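Local coordinates for protein VP24 (White spot syndrome virus, PDB 5HLJ) that is a major protein of the viral envelope, probably tethered to the membrane by a transmembrane helix, and packs here as three copies of a beta-rich chain, at residues G77-T80 against N84-E87; V110-G115 against F147-D152; K133-K138 against N143-G148. All coordinates share one frame; numbering follows the deposited sequence.

Contact 1 of 3, residues G77-T80 against N84-E87; sequences GDHT and NKAE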
loop_
_atom_site.group_PDB
_atom_site.type_symbol
_atom_site.label_atom_id
_atom_site.label_comp_id
_atom_site.label_asym_id
_atom_site.label_seq_id
_atom_site.Cartn_x
_atom_site.Cartn_y
_atom_site.Cartn_z
ATOM N N GLY A 77 -21.237 -1.625 -20.672
ATOM C CA GLY A 77 -20.390 -2.275 -21.648
ATOM C C GLY A 77 -18.922 -2.025 -21.394
ATOM O O GLY A 77 -18.102 -2.883 -21.678
ATOM N N ASP A 78 -18.585 -0.853 -20.860
ATOM C CA ASP A 78 -17.203 -0.566 -20.469
ATOM C C ASP A 78 -16.911 -1.188 -19.090
ATOM O O ASP A 78 -16.726 -0.477 -18.105
ATOM C CB ASP A 78 -16.952 0.945 -20.454
ATOM C CG ASP A 78 -17.041 1.582 -21.846
ATOM O OD1 ASP A 78 -16.796 0.889 -22.860
ATOM O OD2 ASP A 78 -17.345 2.797 -21.922
ATOM N N HIS A 79 -16.895 -2.521 -19.037
ATOM C CA HIS A 79 -16.737 -3.278 -17.795
ATOM C C HIS A 79 -16.055 -4.613 -18.045
ATOM O O HIS A 79 -16.539 -5.401 -18.857
ATOM C CB HIS A 79 -18.088 -3.574 -17.135
ATOM C CG HIS A 79 -18.688 -2.428 -16.393
ATOM N ND1 HIS A 79 -18.306 -2.085 -15.117
ATOM C CD2 HIS A 79 -19.683 -1.570 -16.729
ATOM C CE1 HIS A 79 -19.022 -1.052 -14.702
ATOM N NE2 HIS A 79 -19.866 -0.723 -15.670
ATOM N N THR A 80 -14.970 -4.899 -17.331
ATOM C CA THR A 80 -14.425 -6.252 -17.354
ATOM C C THR A 80 -15.010 -7.066 -16.209
ATOM O O THR A 80 -14.723 -8.256 -16.069
ATOM C CB THR A 80 -12.908 -6.265 -17.228
ATOM O OG1 THR A 80 -12.550 -5.640 -15.986
ATOM C CG2 THR A 80 -12.263 -5.525 -18.395
ATOM N N ASN A 84 -23.114 -5.268 -10.022
ATOM C CA ASN A 84 -24.549 -5.268 -9.826
ATOM C C ASN A 84 -25.082 -3.866 -10.093
ATOM O O ASN A 84 -25.056 -2.988 -9.219
ATOM C CB ASN A 84 -24.892 -5.756 -8.409
ATOM C CG ASN A 84 -26.384 -5.727 -8.113
ATOM O OD1 ASN A 84 -27.199 -5.403 -8.978
ATOM N ND2 ASN A 84 -26.747 -6.073 -6.883
ATOM N N LYS A 85 -25.576 -3.660 -11.307
ATOM C CA LYS A 85 -26.059 -2.345 -11.716
ATOM C C LYS A 85 -27.359 -1.956 -11.007
ATOM O O LYS A 85 -27.783 -0.813 -11.085
ATOM C CB LYS A 85 -26.221 -2.312 -13.233
ATOM C CG LYS A 85 -25.059 -3.002 -13.945
ATOM C CD LYS A 85 -24.984 -2.680 -15.422
ATOM C CE LYS A 85 -23.866 -3.476 -16.101
ATOM N NZ LYS A 85 -23.622 -3.020 -17.500
ATOM N N ALA A 86 -27.967 -2.891 -10.275
ATOM C CA ALA A 86 -29.151 -2.575 -9.469
ATOM C C ALA A 86 -28.828 -1.681 -8.271
ATOM O O ALA A 86 -29.727 -1.079 -7.680
ATOM C CB ALA A 86 -29.822 -3.851 -8.988
ATOM N N GLU A 87 -27.551 -1.629 -7.894
ATOM C CA GLU A 87 -27.096 -0.797 -6.782
ATOM C C GLU A 87 -25.846 -0.048 -7.196
ATOM O O GLU A 87 -25.408 -0.163 -8.343
ATOM C CB GLU A 87 -26.810 -1.640 -5.550
ATOM C CG GLU A 87 -28.021 -2.291 -4.929
ATOM C CD GLU A 87 -27.647 -3.459 -4.034
ATOM O OE1 GLU A 87 -27.010 -3.230 -2.985
ATOM O OE2 GLU A 87 -27.983 -4.612 -4.382
#
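K85 reaches back across the loop with its amine standing near a backbone nitrogen and a ring carbon: NZ comes to 4.2 Å from the backbone N of G77 and 4.3 Å from CD2 of the H79 ring, which it approaches obliquely. After a first torsion of -42° the lysine runs out nearly fully extended, and that length spans the gap between backbones whose nearest CA atoms, H79 CA and K85 CA, lie 11.2 Å apart. The polar partner beside the amine is D76, in a long, weak ion pair. The imidazole is held from elsewhere: ND1 bonds to E92, NE2 bonds to the carbonyl of G31, and the ring stacks on H33. With both ring nitrogens facing oxygens, H79 may well be protonated, which would make the amine 4.8 Å from its NE2 a somewhat uneasy neighbour. H79 also gives its carbonyl O to R121 of the second subunit. At the other end K85 sits in a tight bend, where N84 OD1 accepts from A86 N at 2.9 Å, with the donor 42° above the carbonyl plane. This is an exposed connection between strands 68-72 and 90-99, shaped by an Asx turn inside a type I beta turn.

Contact 2 of 3, residues V110-G115 against F147-D152; sequences VSLSPG and FGATFD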
loop_
_atom_site.group_PDB
_atom_site.type_symbol
_atom_site.label_atom_id
_atom_site.label_comp_id
_atom_site.label_asym_id
_atom_site.label_seq_id
_atom_site.Cartn_x
_atom_site.Cartn_y
_atom_site.Cartn_z
ATOM N N VAL A 110 -2.332 -0.524 -6.552
ATOM C CA VAL A 110 -3.093 0.690 -6.359
ATOM C C VAL A 110 -3.592 0.731 -4.928
ATOM O O VAL A 110 -3.694 -0.299 -4.272
ATOM C CB VAL A 110 -4.299 0.802 -7.329
ATOM C CG1 VAL A 110 -3.867 0.555 -8.760
ATOM C CG2 VAL A 110 -5.384 -0.156 -6.939
ATOM N N SER A 111 -3.901 1.925 -4.444
ATOM C CA SER A 111 -4.605 2.051 -3.183
ATOM C C SER A 111 -5.517 3.259 -3.259
ATOM O O SER A 111 -5.342 4.124 -4.113
ATOM C CB SER A 111 -3.630 2.144 -1.999
ATOM O OG SER A 111 -2.676 3.165 -2.196
ATOM N N LEU A 112 -6.517 3.279 -2.386
ATOM C CA LEU A 112 -7.506 4.335 -2.351
ATOM C C LEU A 112 -7.623 4.904 -0.964
ATOM O O LEU A 112 -7.547 4.186 0.031
ATOM C CB LEU A 112 -8.902 3.833 -2.753
ATOM C CG LEU A 112 -9.352 3.489 -4.163
ATOM C CD1 LEU A 112 -10.836 3.188 -4.064
ATOM C CD2 LEU A 112 -9.095 4.619 -5.154
ATOM N N SER A 113 -7.866 6.198 -0.916
ATOM C CA SER A 113 -8.301 6.848 0.289
ATOM C C SER A 113 -9.544 7.646 -0.081
ATOM O O SER A 113 -9.585 8.243 -1.155
ATOM C CB SER A 113 -7.199 7.750 0.845
ATOM O OG SER A 113 -7.722 8.676 1.788
ATOM N N PRO A 114 -10.564 7.657 0.788
ATOM C CA PRO A 114 -11.644 8.631 0.569
ATOM C C PRO A 114 -11.074 10.037 0.633
ATOM O O PRO A 114 -10.092 10.235 1.356
ATOM C CB PRO A 114 -12.608 8.373 1.729
ATOM C CG PRO A 114 -11.734 7.756 2.815
ATOM C CD PRO A 114 -10.720 6.924 2.058
ATOM N N GLY A 115 -11.628 10.967 -0.138
ATOM C CA GLY A 115 -11.297 12.376 0.004
ATOM C C GLY A 115 -12.165 12.992 1.097
ATOM O O GLY A 115 -13.048 12.324 1.643
ATOM N N PHE A 147 -9.391 -1.294 -12.092
ATOM C CA PHE A 147 -9.443 -1.835 -10.745
ATOM C C PHE A 147 -10.901 -1.811 -10.319
ATOM O O PHE A 147 -11.705 -1.030 -10.852
ATOM C CB PHE A 147 -8.535 -1.055 -9.773
ATOM C CG PHE A 147 -9.090 0.278 -9.331
ATOM C CD1 PHE A 147 -9.972 0.361 -8.267
ATOM C CD2 PHE A 147 -8.704 1.446 -9.963
ATOM C CE1 PHE A 147 -10.483 1.579 -7.862
ATOM C CE2 PHE A 147 -9.204 2.673 -9.554
ATOM C CZ PHE A 147 -10.104 2.739 -8.510
ATOM N N GLY A 148 -11.258 -2.694 -9.396
ATOM C CA GLY A 148 -12.600 -2.692 -8.856
ATOM C C GLY A 148 -12.615 -2.330 -7.389
ATOM O O GLY A 148 -11.621 -2.497 -6.671
ATOM N N ALA A 149 -13.744 -1.809 -6.938
ATOM C CA ALA A 149 -13.938 -1.597 -5.513
ATOM C C ALA A 149 -15.358 -1.980 -5.185
ATOM O O ALA A 149 -16.287 -1.569 -5.868
ATOM C CB ALA A 149 -13.654 -0.142 -5.112
ATOM N N THR A 150 -15.521 -2.787 -4.148
ATOM C CA THR A 150 -16.841 -3.157 -3.694
ATOM C C THR A 150 -17.062 -2.597 -2.298
ATOM O O THR A 150 -16.413 -3.010 -1.334
ATOM C CB THR A 150 -17.030 -4.689 -3.723
ATOM O OG1 THR A 150 -17.111 -5.116 -5.085
ATOM C CG2 THR A 150 -18.322 -5.110 -3.002
ATOM N N PHE A 151 -17.988 -1.651 -2.206
ATOM C CA PHE A 151 -18.284 -0.962 -0.953
ATOM C C PHE A 151 -19.385 -1.636 -0.118
ATOM O O PHE A 151 -20.200 -2.386 -0.645
ATOM C CB PHE A 151 -18.683 0.491 -1.245
ATOM C CG PHE A 151 -17.598 1.296 -1.892
ATOM C CD1 PHE A 151 -16.699 2.020 -1.122
ATOM C CD2 PHE A 151 -17.471 1.329 -3.279
ATOM C CE1 PHE A 151 -15.687 2.760 -1.724
ATOM C CE2 PHE A 151 -16.473 2.077 -3.889
ATOM C CZ PHE A 151 -15.574 2.792 -3.114
ATOM N N ASP A 152 -19.401 -1.346 1.185
ATOM C CA ASP A 152 -20.484 -1.774 2.076
ATOM C C ASP A 152 -21.786 -1.058 1.718
ATOM O O ASP A 152 -22.850 -1.686 1.631
ATOM C CB ASP A 152 -20.132 -1.492 3.542
ATOM C CG ASP A 152 -19.235 -2.555 4.152
ATOM O OD1 ASP A 152 -18.822 -3.487 3.431
ATOM O OD2 ASP A 152 -18.920 -2.453 5.355
#
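L112 lays its forked end obliquely against the outer end of the F147 ring, CD2 lying 4.0 Å from CZ and CD1 4.1 Å from CE1. Each methyl thus takes one of two adjacent ring carbons. The phenylalanine gets there through an unusual first torsion: at 76° its CG is wedged between the backbone N and the carbonyl carbon, which carries the ring along toward L112 and leaves CB to V110. The valine closes in there, its CG2 resting 4.3 Å from F147 CB. Further along, L112 CD1 also grazes the methyl of A149, at 4.5 Å between CD1 and CB.

The strands themselves are not paired. Their axes pass 9.5 Å apart at an angle of 39°, a spacing consistent with opposite walls of the curved sheet packing face to face, with every second residue turned inward. I25 from strand 19-28 touches both L112 and F147, L164 does the same from strand 161-170, and F34 adds its ring to that of F147. On the outer face, S113 OG donates to P114 O and meets the backbone N of F132 of the third subunit. Between the strands the contact is purely apolar, so it should rest on the fit of branched side chains round one ring and on exclusion of water, without directional bonds to fix the register.

Contact 3 of 3, residues K133-K138 against N143-G148; sequences KPTVLK and NTLVFG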
loop_
_atom_site.group_PDB
_atom_site.type_symbol
_atom_site.label_atom_id
_atom_site.label_comp_id
_atom_site.label_asym_id
_atom_site.label_seq_id
_atom_site.Cartn_x
_atom_site.Cartn_y
_atom_site.Cartn_z
ATOM N N LYS A 133 -5.126 -6.294 -10.315
ATOM C CA LYS A 133 -4.113 -7.197 -10.864
ATOM C C LYS A 133 -3.036 -6.379 -11.590
ATOM O O LYS A 133 -3.371 -5.499 -12.389
ATOM C CB LYS A 133 -4.796 -8.185 -11.808
ATOM C CG LYS A 133 -3.906 -8.978 -12.750
ATOM C CD LYS A 133 -4.814 -9.875 -13.608
ATOM C CE LYS A 133 -4.106 -10.527 -14.778
ATOM N NZ LYS A 133 -3.136 -11.547 -14.334
ATOM N N PRO A 134 -1.748 -6.639 -11.299
ATOM C CA PRO A 134 -0.679 -5.882 -11.969
ATOM C C PRO A 134 -0.862 -5.877 -13.486
ATOM O O PRO A 134 -1.192 -6.905 -14.055
ATOM C CB PRO A 134 0.597 -6.631 -11.568
ATOM C CG PRO A 134 0.242 -7.263 -10.243
ATOM C CD PRO A 134 -1.214 -7.629 -10.346
ATOM N N THR A 135 -0.662 -4.719 -14.106
ATOM C CA THR A 135 -0.999 -4.494 -15.503
ATOM C C THR A 135 0.133 -3.820 -16.246
ATOM O O THR A 135 0.599 -2.754 -15.827
ATOM C CB THR A 135 -2.230 -3.593 -15.641
ATOM O OG1 THR A 135 -3.353 -4.195 -14.985
ATOM C CG2 THR A 135 -2.539 -3.330 -17.121
ATOM N N VAL A 136 0.569 -4.424 -17.350
ATOM C CA VAL A 136 1.616 -3.833 -18.171
ATOM C C VAL A 136 1.037 -2.782 -19.129
ATOM O O VAL A 136 0.064 -3.033 -19.844
ATOM C CB VAL A 136 2.379 -4.900 -18.985
ATOM C CG1 VAL A 136 3.435 -4.232 -19.880
ATOM C CG2 VAL A 136 3.034 -5.899 -18.056
ATOM N N LEU A 137 1.619 -1.589 -19.117
ATOM C CA LEU A 137 1.279 -0.592 -20.122
ATOM C C LEU A 137 2.348 -0.663 -21.226
ATOM O O LEU A 137 3.465 -0.169 -21.068
ATOM C CB LEU A 137 1.192 0.810 -19.508
ATOM C CG LEU A 137 0.379 0.958 -18.209
ATOM C CD1 LEU A 137 0.545 2.361 -17.585
ATOM C CD2 LEU A 137 -1.085 0.670 -18.433
ATOM N N LYS A 138 2.016 -1.328 -22.323
ATOM C CA LYS A 138 2.950 -1.457 -23.438
ATOM C C LYS A 138 3.197 -0.076 -24.059
ATOM O O LYS A 138 2.271 0.729 -24.187
ATOM C CB LYS A 138 2.403 -2.434 -24.479
ATOM C CG LYS A 138 2.129 -3.824 -23.939
ATOM C CD LYS A 138 3.415 -4.512 -23.551
ATOM C CE LYS A 138 4.234 -4.867 -24.788
ATOM N NZ LYS A 138 5.426 -5.690 -24.450
ATOM N N ASN A 143 -3.615 1.131 -23.672
ATOM C CA ASN A 143 -3.812 -0.052 -22.847
ATOM C C ASN A 143 -5.048 0.066 -21.976
ATOM O O ASN A 143 -5.393 1.157 -21.521
ATOM C CB ASN A 143 -2.604 -0.285 -21.944
ATOM C CG ASN A 143 -1.293 -0.290 -22.698
ATOM O OD1 ASN A 143 -0.777 -1.354 -23.059
ATOM N ND2 ASN A 143 -0.727 0.904 -22.919
ATOM N N THR A 144 -5.707 -1.053 -21.725
ATOM C CA THR A 144 -6.787 -1.055 -20.758
ATOM C C THR A 144 -6.216 -1.214 -19.346
ATOM O O THR A 144 -5.322 -2.032 -19.107
ATOM C CB THR A 144 -7.808 -2.161 -21.085
ATOM O OG1 THR A 144 -8.444 -1.824 -22.319
ATOM C CG2 THR A 144 -8.884 -2.259 -20.005
ATOM N N LEU A 145 -6.701 -0.382 -18.431
ATOM C CA LEU A 145 -6.295 -0.444 -17.028
ATOM C C LEU A 145 -7.537 -0.429 -16.167
ATOM O O LEU A 145 -8.384 0.449 -16.323
ATOM C CB LEU A 145 -5.374 0.724 -16.661
ATOM C CG LEU A 145 -4.903 0.864 -15.204
ATOM C CD1 LEU A 145 -4.052 -0.305 -14.792
ATOM C CD2 LEU A 145 -4.097 2.167 -14.998
ATOM N N VAL A 146 -7.679 -1.416 -15.285
ATOM C CA VAL A 146 -8.870 -1.460 -14.447
ATOM C C VAL A 146 -8.541 -1.775 -12.989
ATOM O O VAL A 146 -7.546 -2.433 -12.678
ATOM C CB VAL A 146 -9.928 -2.521 -14.960
ATOM C CG1 VAL A 146 -10.025 -2.548 -16.478
ATOM C CG2 VAL A 146 -9.636 -3.902 -14.445
ATOM N N PHE A 147 -9.391 -1.294 -12.092
ATOM C CA PHE A 147 -9.443 -1.835 -10.745
ATOM C C PHE A 147 -10.901 -1.811 -10.319
ATOM O O PHE A 147 -11.705 -1.030 -10.852
ATOM C CB PHE A 147 -8.535 -1.055 -9.773
ATOM C CG PHE A 147 -9.090 0.278 -9.331
ATOM C CD1 PHE A 147 -9.972 0.361 -8.267
ATOM C CD2 PHE A 147 -8.704 1.446 -9.963
ATOM C CE1 PHE A 147 -10.483 1.579 -7.862
ATOM C CE2 PHE A 147 -9.204 2.673 -9.554
ATOM C CZ PHE A 147 -10.104 2.739 -8.510
ATOM N N GLY A 148 -11.258 -2.694 -9.396
ATOM C CA GLY A 148 -12.600 -2.692 -8.856
ATOM C C GLY A 148 -12.615 -2.330 -7.389
ATOM O O GLY A 148 -11.621 -2.497 -6.671
HETATM O O HOH W 1 -6.279 -4.833 -12.765
HETATM O O HOH W 2 -5.799 -4.009 -16.036
#
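This is a side-chain and water-mediated link between two strands close in sequence, 135-137 and 141-151, which run roughly antiparallel but are too far apart for backbone pairing: their axes come within 7.4 Å at 146°. Each takes its backbone partners elsewhere, 135-137 from strand 105-114 and 141-151 from strands 90-99 and 128-131.

N143 does most of the bridging. Its amide stands across K138 and grips both polar atoms of that residue's backbone: OD1 accepts from K138 N at 2.9 Å, from 45° above the carbonyl plane, while ND2 donates to K138 O at 3.3 Å in a much straighter bond, on a lone pair. ND2 has a second acceptor, V97 O, which helps fix the rotation of the group. With the first torsion at -52°, CG lies beside the backbone N, and from there the amide meets K138. L137 CD2 packs 3.9 Å from N143 CB.

Beyond this the strands splay and apolar contact and water take over. L145 puts one methyl, CD1, 3.9 Å from T135 CB, the two side chains crossing obliquely. T135 OG1 donates to K133 O and receives a bond from water 2, which in turn accepts from V146 N. Water 1 accepts from K133 N and donates to V146 O at 2.7 Å. The lysine at the end, K138, turns its amine away to a salt bridge with D104.

Backbone groups are thus met by an asparagine amide, two waters and, through one of them, a threonine hydroxyl, keeping the gap bonded without closing it.

Overall arrangement
Contact 1 lies at the surface, its centre about 17 Å from the chain's centre, while contacts 2 and 3 are partly buried and closer in. The latter two share strand 141-151, and F147 and G148 belong to both: one half of the strand faces 133-138, the other faces 110-115. Their other strands, 105-114 and 135-137, are neighbours in the sheet. Chemistry follows place: a loosely held amine beside a histidine outside, apolar packing between layers in contact 2, and amide and water bridges where strands part in contact 3. Contact 1 touches contact 3 through T80 OG1, 3.7 Å from V146 CG2, and all three reach the second subunit.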